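PDB 2JJL: sigma-c capsid protein from Avian reovirus, which attaches the virus to host cells as a homotrimeric capsid fibre and induces apoptosis, the present chain comprising its C-terminal part with the globular head. Local coordinates for residues 95-100 with 119-124. Sequence-based numbering, arbitrary orientation.
Sequences SSDTID and TGNLTV. With ZN (zinc ion), chain F.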
loop_
_atom_site.group_PDB
_atom_site.type_symbol
_atom_site.label_atom_id
_atom_site.label_comp_id
_atom_site.label_asym_id
_atom_site.label_seq_id
_atom_site.Cartn_x
_atom_site.Cartn_y
_atom_site.Cartn_z
ATOM N N SER A 95 31.448 15.050 -18.802
ATOM C CA SER A 95 32.502 14.165 -18.277
ATOM C C SER A 95 32.545 12.937 -19.165
ATOM O O SER A 95 31.502 12.465 -19.594
ATOM C CB SER A 95 32.188 13.720 -16.839
ATOM O OG SER A 95 33.099 12.736 -16.388
ATOM N N SER A 96 33.740 12.412 -19.421
ATOM C CA SER A 96 33.897 11.120 -20.097
ATOM C C SER A 96 34.506 10.081 -19.129
ATOM O O SER A 96 34.895 8.989 -19.519
ATOM C CB SER A 96 34.752 11.262 -21.385
ATOM O OG SER A 96 36.020 11.877 -21.129
ATOM N N ASP A 97 34.535 10.428 -17.852
ATOM C CA ASP A 97 35.175 9.626 -16.817
ATOM C C ASP A 97 34.189 8.616 -16.179
ATOM O O ASP A 97 32.969 8.605 -16.467
ATOM C CB ASP A 97 35.737 10.628 -15.797
ATOM C CG ASP A 97 36.801 10.060 -14.888
ATOM O OD1 ASP A 97 37.251 8.925 -15.063
ATOM O OD2 ASP A 97 37.211 10.802 -13.978
ATOM N N THR A 98 34.706 7.769 -15.299
ATOM C CA THR A 98 33.854 6.893 -14.506
ATOM C C THR A 98 34.221 7.059 -13.041
ATOM O O THR A 98 35.296 7.585 -12.738
ATOM C CB THR A 98 34.056 5.440 -14.889
ATOM O OG1 THR A 98 35.425 5.076 -14.619
ATOM C CG2 THR A 98 33.761 5.245 -16.375
ATOM N N ILE A 99 33.344 6.610 -12.134
ATOM C CA ILE A 99 33.644 6.660 -10.711
ATOM C C ILE A 99 32.943 5.538 -9.969
ATOM O O ILE A 99 31.759 5.293 -10.208
ATOM C CB ILE A 99 33.305 8.044 -10.082
ATOM C CG1 ILE A 99 33.792 8.109 -8.618
ATOM C CG2 ILE A 99 31.796 8.337 -10.157
ATOM C CD1 ILE A 99 33.965 9.521 -8.095
ATOM N N ASP A 100 33.683 4.852 -9.096
ATOM C CA ASP A 100 33.153 3.763 -8.276
ATOM C C ASP A 100 32.345 4.309 -7.107
ATOM O O ASP A 100 32.827 5.134 -6.363
ATOM C CB ASP A 100 34.290 2.878 -7.732
ATOM C CG ASP A 100 34.971 2.014 -8.818
ATOM O OD1 ASP A 100 34.418 1.825 -9.934
ATOM O OD2 ASP A 100 36.071 1.499 -8.523
ATOM N N THR A 119 34.465 6.517 -4.297
ATOM C CA THR A 119 35.862 6.317 -4.005
ATOM C C THR A 119 36.614 6.801 -5.238
ATOM O O THR A 119 36.446 6.252 -6.330
ATOM C CB THR A 119 36.188 4.831 -3.710
ATOM O OG1 THR A 119 35.860 4.049 -4.850
ATOM C CG2 THR A 119 35.390 4.309 -2.519
ATOM N N GLY A 120 37.411 7.853 -5.075
ATOM C CA GLY A 120 38.160 8.366 -6.221
ATOM C C GLY A 120 37.697 9.750 -6.634
ATOM O O GLY A 120 36.944 10.399 -5.926
ATOM N N ASN A 121 38.161 10.187 -7.784
ATOM C CA ASN A 121 37.846 11.496 -8.294
ATOM C C ASN A 121 37.092 11.312 -9.609
ATOM O O ASN A 121 37.296 10.320 -10.304
ATOM C CB ASN A 121 39.125 12.334 -8.488
ATOM C CG ASN A 121 39.982 11.834 -9.637
ATOM O OD1 ASN A 121 40.747 10.898 -9.486
ATOM N ND2 ASN A 121 39.818 12.430 -10.795
ATOM N N LEU A 122 36.182 12.235 -9.910
ATOM C CA LEU A 122 35.546 12.228 -11.209
ATOM C C LEU A 122 36.013 13.488 -11.934
ATOM O O LEU A 122 35.921 14.590 -11.396
ATOM C CB LEU A 122 34.028 12.210 -11.055
ATOM C CG LEU A 122 33.188 12.216 -12.333
ATOM C CD1 LEU A 122 33.264 10.860 -13.027
ATOM C CD2 LEU A 122 31.723 12.636 -12.023
ATOM N N THR A 123 36.558 13.314 -13.134
ATOM C CA THR A 123 36.980 14.454 -13.957
ATOM C C THR A 123 35.761 14.989 -14.725
ATOM O O THR A 123 35.078 14.245 -15.426
ATOM C CB THR A 123 38.163 14.075 -14.898
ATOM O OG1 THR A 123 39.230 13.519 -14.102
ATOM C CG2 THR A 123 38.687 15.317 -15.682
ATOM N N VAL A 124 35.480 16.266 -14.524
ATOM C CA VAL A 124 34.387 16.993 -15.194
ATOM C C VAL A 124 35.006 18.104 -16.070
ATOM O O VAL A 124 36.123 18.578 -15.785
ATOM C CB VAL A 124 33.340 17.574 -14.172
ATOM C CG1 VAL A 124 32.710 16.454 -13.341
ATOM C CG2 VAL A 124 33.965 18.605 -13.264
HETATM ZN ZN ZN F . 38.732 8.306 -13.849
HETATM O O HOH W 1 35.966 13.764 -18.236
HETATM O O HOH W 2 37.204 7.717 -10.451
HETATM O O HOH W 3 36.427 5.493 -8.790
HETATM O O HOH W 4 37.149 1.175 -5.905
#
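Thr123 O is held twice: Ser95 OG donates to it over 2.7 Å, nearly in line with the carbonyl at 164°, and a water bound to Ser96 N donates as well. The same serine oxygen accepts from Asp97 N, closing an ST turn, so this small hydroxyl serves both segments at once. Asp97, just before strand 98-108, reaches across next. Its chi1 of -162° swings the carboxylate away from its own backbone N and over to the other segment. OD2 there receives Thr123 N at 2.7 Å through its anti lone pair. A carboxylate suits this place because its two oxygens divide the work: OD1 binds the zinc ion at 2.0 Å, and the metal's charge would be expected to polarise the carboxylate. Thr123 turns its own hydroxyl to Asn199. Farther along, the branched, apolar Ile99 and Leu122 fill the buried side, crossing at about a right angle with Ile99 CD1 4.0 Å from Leu122 CB. Gly120 has a positive phi (113°), and its backbone angles would jam any CB against Thr119 O. One water joins Thr98 O to Asn121 O and another joins Asp100 N to Thr119 O, beside the direct Thr119 N to Asp100 O bond of 3.0 Å. Side-chain and water bridges thus replace a regular ladder between two antiparallel strands of the C-terminal head's beta-barrel, while strand 121-124 is hydrogen-bonded along strand 198-210.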